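Local coordinates for cadherin-5 (Gallus gallus, PDB 3PPE), which mediates calcium-dependent, mainly homophilic adhesion between endothelial cells and couples actin fibres to their junctions, at residues P102-K107 with S193-I198; V126-A131 with V142-I147. One frame throughout, in Å; residues are numbered along the deposited sequence.

Interaction 1: residues P102-K107 with S193-I198; sequences PIFVQK and STATVI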
loop_
_atom_site.group_PDB
_atom_site.type_symbol
_atom_site.label_atom_id
_atom_site.label_comp_id
_atom_site.label_asym_id
_atom_site.label_seq_id
_atom_site.Cartn_x
_atom_site.Cartn_y
_atom_site.Cartn_z
ATOM N N PRO A 102 -0.932 28.002 -4.360
ATOM C CA PRO A 102 0.088 28.862 -5.006
ATOM C C PRO A 102 0.336 30.104 -4.178
ATOM O O PRO A 102 -0.627 30.679 -3.573
ATOM C CB PRO A 102 -0.545 29.215 -6.367
ATOM C CG PRO A 102 -1.656 28.134 -6.538
ATOM C CD PRO A 102 -2.172 27.929 -5.153
ATOM N N ILE A 103 1.607 30.506 -4.098
ATOM C CA ILE A 103 1.975 31.717 -3.350
ATOM C C ILE A 103 2.748 32.637 -4.277
ATOM O O ILE A 103 3.648 32.204 -4.990
ATOM C CB ILE A 103 2.814 31.398 -2.063
ATOM C CG1 ILE A 103 2.018 30.531 -1.069
ATOM C CG2 ILE A 103 3.239 32.681 -1.320
ATOM C CD1 ILE A 103 2.930 29.641 -0.273
ATOM N N PHE A 104 2.384 33.917 -4.301
ATOM C CA PHE A 104 3.074 34.839 -5.203
ATOM C C PHE A 104 4.554 34.930 -4.913
ATOM O O PHE A 104 4.968 34.652 -3.792
ATOM C CB PHE A 104 2.386 36.187 -5.204
ATOM C CG PHE A 104 1.155 36.190 -6.061
ATOM C CD1 PHE A 104 -0.097 35.986 -5.495
ATOM C CD2 PHE A 104 1.268 36.332 -7.453
ATOM C CE1 PHE A 104 -1.270 35.985 -6.303
ATOM C CE2 PHE A 104 0.114 36.301 -8.264
ATOM C CZ PHE A 104 -1.155 36.136 -7.659
ATOM N N VAL A 105 5.350 35.320 -5.904
ATOM C CA VAL A 105 6.798 35.414 -5.699
ATOM C C VAL A 105 7.245 36.767 -5.108
ATOM O O VAL A 105 8.374 36.884 -4.669
ATOM C CB VAL A 105 7.630 35.061 -6.967
ATOM C CG1 VAL A 105 7.357 33.626 -7.430
ATOM C CG2 VAL A 105 7.377 36.063 -8.103
ATOM N N GLN A 106 6.348 37.752 -5.069
ATOM C CA GLN A 106 6.613 39.096 -4.526
ATOM C C GLN A 106 5.295 39.540 -3.926
ATOM O O GLN A 106 4.236 39.204 -4.444
ATOM C CB GLN A 106 6.953 40.157 -5.617
ATOM C CG GLN A 106 8.125 39.819 -6.503
ATOM C CD GLN A 106 8.306 40.717 -7.682
ATOM O OE1 GLN A 106 7.863 41.905 -7.709
ATOM N NE2 GLN A 106 8.990 40.191 -8.666
ATOM N N LYS A 107 5.383 40.321 -2.860
ATOM C CA LYS A 107 4.226 40.996 -2.276
ATOM C C LYS A 107 3.578 42.035 -3.214
ATOM O O LYS A 107 2.352 42.124 -3.293
ATOM C CB LYS A 107 4.693 41.722 -1.018
ATOM C CG LYS A 107 3.540 42.254 -0.164
ATOM C CD LYS A 107 2.787 41.114 0.559
ATOM C CE LYS A 107 2.046 41.692 1.768
ATOM N NZ LYS A 107 0.980 40.761 2.271
ATOM N N SER A 193 -1.645 33.947 -1.063
ATOM C CA SER A 193 -2.132 33.650 -2.406
ATOM C C SER A 193 -2.731 34.889 -3.062
ATOM O O SER A 193 -3.386 34.797 -4.100
ATOM C CB SER A 193 -3.167 32.524 -2.363
ATOM O OG SER A 193 -2.545 31.266 -2.163
ATOM N N THR A 194 -2.503 36.047 -2.450
ATOM C CA THR A 194 -2.826 37.324 -3.078
ATOM C C THR A 194 -1.589 38.207 -3.198
ATOM O O THR A 194 -0.611 38.024 -2.473
ATOM C CB THR A 194 -3.912 38.081 -2.292
ATOM O OG1 THR A 194 -3.420 38.409 -0.987
ATOM C CG2 THR A 194 -5.164 37.228 -2.157
ATOM N N ALA A 195 -1.639 39.165 -4.118
ATOM C CA ALA A 195 -0.617 40.201 -4.200
ATOM C C ALA A 195 -1.179 41.483 -4.807
ATOM O O ALA A 195 -2.319 41.513 -5.272
ATOM C CB ALA A 195 0.575 39.709 -5.007
ATOM N N THR A 196 -0.373 42.539 -4.799
ATOM C CA THR A 196 -0.774 43.818 -5.388
ATOM C C THR A 196 0.066 44.082 -6.606
ATOM O O THR A 196 1.282 43.802 -6.623
ATOM C CB THR A 196 -0.540 44.980 -4.356
ATOM O OG1 THR A 196 -1.254 44.685 -3.152
ATOM C CG2 THR A 196 -1.022 46.336 -4.847
ATOM N N VAL A 197 -0.584 44.643 -7.619
ATOM C CA VAL A 197 0.083 45.124 -8.807
ATOM C C VAL A 197 -0.173 46.619 -8.910
ATOM O O VAL A 197 -1.313 47.041 -9.011
ATOM C CB VAL A 197 -0.402 44.459 -10.104
ATOM C CG1 VAL A 197 0.608 44.705 -11.215
ATOM C CG2 VAL A 197 -0.590 42.947 -9.904
ATOM N N ILE A 198 0.902 47.381 -8.889
ATOM C CA ILE A 198 0.827 48.813 -9.150
ATOM C C ILE A 198 1.140 49.008 -10.621
ATOM O O ILE A 198 2.222 48.654 -11.101
ATOM C CB ILE A 198 1.797 49.586 -8.255
ATOM C CG1 ILE A 198 1.383 49.394 -6.788
ATOM C CG2 ILE A 198 1.767 51.089 -8.603
ATOM C CD1 ILE A 198 2.556 49.635 -5.834
HETATM O O HOH W 1 0.464 43.004 -1.547
HETATM O O HOH W 2 0.608 38.562 0.116
#

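Interaction 2: residues V126-A131 with V142-I147; sequences VTAEDA and VTYQII. With CA (calcium ion), chain D.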
loop_
_atom_site.group_PDB
_atom_site.type_symbol
_atom_site.label_atom_id
_atom_site.label_comp_id
_atom_site.label_asym_id
_atom_site.label_seq_id
_atom_site.Cartn_x
_atom_site.Cartn_y
_atom_site.Cartn_z
ATOM N N VAL A 126 2.510 38.519 -13.526
ATOM C CA VAL A 126 2.651 38.120 -12.120
ATOM C C VAL A 126 2.862 36.591 -12.104
ATOM O O VAL A 126 2.510 35.907 -13.080
ATOM C CB VAL A 126 1.443 38.592 -11.202
ATOM C CG1 VAL A 126 1.267 40.132 -11.286
ATOM C CG2 VAL A 126 0.086 37.885 -11.530
ATOM N N THR A 127 3.410 36.060 -11.020
ATOM C CA THR A 127 3.713 34.626 -10.919
ATOM C C THR A 127 3.503 34.180 -9.489
ATOM O O THR A 127 4.033 34.807 -8.566
ATOM C CB THR A 127 5.206 34.349 -11.287
ATOM O OG1 THR A 127 5.486 34.902 -12.560
ATOM C CG2 THR A 127 5.548 32.809 -11.327
ATOM N N ALA A 128 2.733 33.107 -9.314
ATOM C CA ALA A 128 2.654 32.390 -8.047
ATOM C C ALA A 128 3.155 30.957 -8.256
ATOM O O ALA A 128 2.988 30.386 -9.353
ATOM C CB ALA A 128 1.223 32.396 -7.517
ATOM N N GLU A 129 3.821 30.398 -7.244
ATOM C CA GLU A 129 4.385 29.047 -7.348
ATOM C C GLU A 129 3.673 28.178 -6.333
ATOM O O GLU A 129 3.336 28.618 -5.241
ATOM C CB GLU A 129 5.900 29.013 -7.067
ATOM C CG GLU A 129 6.736 29.989 -7.875
ATOM C CD GLU A 129 8.170 30.073 -7.370
ATOM O OE1 GLU A 129 8.401 30.135 -6.119
ATOM O OE2 GLU A 129 9.082 30.073 -8.229
ATOM N N ASP A 130 3.417 26.948 -6.734
ATOM C CA ASP A 130 2.694 25.993 -5.910
ATOM C C ASP A 130 3.678 24.872 -5.631
ATOM O O ASP A 130 4.205 24.276 -6.573
ATOM C CB ASP A 130 1.513 25.466 -6.704
ATOM C CG ASP A 130 0.596 24.590 -5.879
ATOM O OD1 ASP A 130 1.031 23.578 -5.258
ATOM O OD2 ASP A 130 -0.593 24.861 -5.923
ATOM N N ALA A 131 3.890 24.582 -4.347
ATOM C CA ALA A 131 4.922 23.647 -3.895
ATOM C C ALA A 131 4.589 22.153 -4.120
ATOM O O ALA A 131 5.442 21.285 -3.919
ATOM C CB ALA A 131 5.212 23.905 -2.430
ATOM N N VAL A 142 -1.490 26.400 -11.604
ATOM C CA VAL A 142 -1.836 27.689 -11.000
ATOM C C VAL A 142 -2.785 28.423 -11.949
ATOM O O VAL A 142 -2.570 28.430 -13.155
ATOM C CB VAL A 142 -0.579 28.554 -10.775
ATOM C CG1 VAL A 142 -0.944 29.910 -10.095
ATOM C CG2 VAL A 142 0.569 27.785 -9.969
ATOM N N THR A 143 -3.824 29.043 -11.397
ATOM C CA THR A 143 -4.752 29.910 -12.131
ATOM C C THR A 143 -4.816 31.271 -11.403
ATOM O O THR A 143 -4.476 31.361 -10.230
ATOM C CB THR A 143 -6.208 29.291 -12.231
ATOM O OG1 THR A 143 -6.805 29.292 -10.942
ATOM C CG2 THR A 143 -6.166 27.877 -12.744
ATOM N N TYR A 144 -5.206 32.330 -12.106
ATOM C CA TYR A 144 -5.119 33.683 -11.568
ATOM C C TYR A 144 -6.446 34.418 -11.783
ATOM O O TYR A 144 -7.092 34.215 -12.794
ATOM C CB TYR A 144 -4.019 34.450 -12.316
ATOM C CG TYR A 144 -2.616 33.892 -12.161
ATOM C CD1 TYR A 144 -2.131 32.921 -13.035
ATOM C CD2 TYR A 144 -1.796 34.311 -11.112
ATOM C CE1 TYR A 144 -0.824 32.387 -12.895
ATOM C CE2 TYR A 144 -0.455 33.779 -10.960
ATOM C CZ TYR A 144 0.002 32.852 -11.861
ATOM O OH TYR A 144 1.258 32.326 -11.728
ATOM N N GLN A 145 -6.791 35.314 -10.851
ATOM C CA GLN A 145 -7.973 36.127 -10.955
ATOM C C GLN A 145 -7.597 37.530 -10.443
ATOM O O GLN A 145 -6.805 37.669 -9.509
ATOM C CB GLN A 145 -9.077 35.450 -10.091
ATOM C CG GLN A 145 -10.421 36.156 -9.993
ATOM C CD GLN A 145 -11.424 35.426 -9.022
ATOM O OE1 GLN A 145 -11.057 34.467 -8.284
ATOM N NE2 GLN A 145 -12.671 35.909 -9.003
ATOM N N ILE A 146 -8.119 38.575 -11.076
ATOM C CA ILE A 146 -8.045 39.912 -10.483
ATOM C C ILE A 146 -9.299 40.099 -9.625
ATOM O O ILE A 146 -10.421 39.904 -10.108
ATOM C CB ILE A 146 -7.919 41.034 -11.537
ATOM C CG1 ILE A 146 -6.588 40.875 -12.306
ATOM C CG2 ILE A 146 -7.990 42.455 -10.853
ATOM C CD1 ILE A 146 -6.474 41.864 -13.442
ATOM N N ILE A 147 -9.106 40.419 -8.345
ATOM C CA ILE A 147 -10.232 40.493 -7.425
ATOM C C ILE A 147 -10.506 41.953 -7.008
ATOM O O ILE A 147 -11.496 42.248 -6.334
ATOM C CB ILE A 147 -10.032 39.561 -6.165
ATOM C CG1 ILE A 147 -8.805 39.955 -5.357
ATOM C CG2 ILE A 147 -9.959 38.035 -6.549
ATOM C CD1 ILE A 147 -8.644 39.072 -4.074
HETATM CA CA CA D . -1.405 22.793 -4.945
#

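Interaction 1: residues P102-K107 with S193-I198
Lys107 O is gripped by two donors: Thr196 N at 3.1 Å, in a nearly straight bond (N-H...O 173°), and a water that gives it a hydrogen at 2.7 Å. The same water lies 2.9 Å from Thr196 OG1, which closes a small bridge beside the backbone bond. This is where, in the Greek-key beta-sandwich of the second extracellular cadherin domain, the chain crosses between sheets: strand 103-104 pairs with strand 122-129, whereas strand 108-114, just beyond Lys107, runs parallel to strand 194-202. Phe104 turns inward, toward 193-198. Its CG stands beside the backbone N (chi1 -79°), and Ala195 CB sits over one ring face, 4.0 Å from the centroid and 25° off the normal, shifted toward the CG rim as a CH-pi contact. At the ring edge CE1 meets Ser193 O at 3.3 Å. Val126 and Val180 also touch this ring, which therefore lies between the sheets. An alanine at Phe104 would probably open a gap between them, leaving the Ala195 methyl without the aromatic face beneath it. At the calcium-proximal end Ser193 OG donates to Pro102 O, although the modelled 2.5 Å is doubtfully short. On the exposed flank a second water joins the chains, accepting from Lys107 NZ at 3.1 Å and donating to Thr194 O at 2.9 Å.

Interaction 2: residues V126-A131 with V142-I147
Tyr144 reaches across to 126-131 with its phenol, and Ala128 N meets it at the edge, in the plane of the ring. The Ala128 N-H donates to Tyr144 OH over 2.9 Å with an angle of 172°, so the hydroxyl oxygen acts here as acceptor and the ring is tied by its far end to a backbone amide. CG of Tyr144 stands beside its own backbone N (chi1 -63°), which starts the side chain on its way to the facing strand. Along one flank of the ring, CE2 lies 4.1 Å from Ala128 CB. Further back, Tyr144 CD2 touches Val126 CG2, also at 4.1 Å; the two side chains run past one another in opposing senses, the valine methyl approaching the ring obliquely. Thr127 contributes its backbone, with CA 3.5 Å from Tyr144 OH. The two segments belong to opposite sheets of the cadherin beta-sandwich: strand 122-129 lies in one, and strand 142-148 is the outermost strand of the other, paired with strand 175-184. Tyr144 thus reaches from one sheet to the other, while its backbone N hydrogen-bonds to Asp157 OD1. Two residues back, Val142 divides its methyls: CG2, the one on the calcium side, packs on Ala128 O at 3.6 Å and on Asp130 CB at 4.1 Å, while CG1 faces Ala128 CB. Asp130 opens the Asp-X-Asp calcium motif completed by Asp132. Its chi1 of -173° puts CG anti to the backbone N. The carboxylate grips the calcium ion by both oxygens, OD1 at 2.6 Å and OD2 at 2.4 Å; Asn98, Asn100, Asp132, His139 and Asp184 complete the site.

Both contacts bridge the two sheets of the same domain, and they share strand 122-129: Ile103 N and Val105 N probably hydrogen-bond to Glu129 O and Thr127 O, so 103-105 runs alongside 127-129. Their buried parts adjoin, since Phe104 touches both Val126 and Ala128. Interaction 1 ranges from that aromatic packing to a hydrated outer rim at Lys107, and its polar links combine backbone atoms, side-chain groups and two waters. No touching residue of interaction 2 is exposed, whereas Gln106 and Lys107 of interaction 1 are. Interaction 2 sets one amide-to-phenol hydrogen bond among methyl groups, followed by a metal-binding carboxylate. Pro102 packs against Asp130, bringing the start of interaction 1 close to the calcium site at the EC1-EC2 junction.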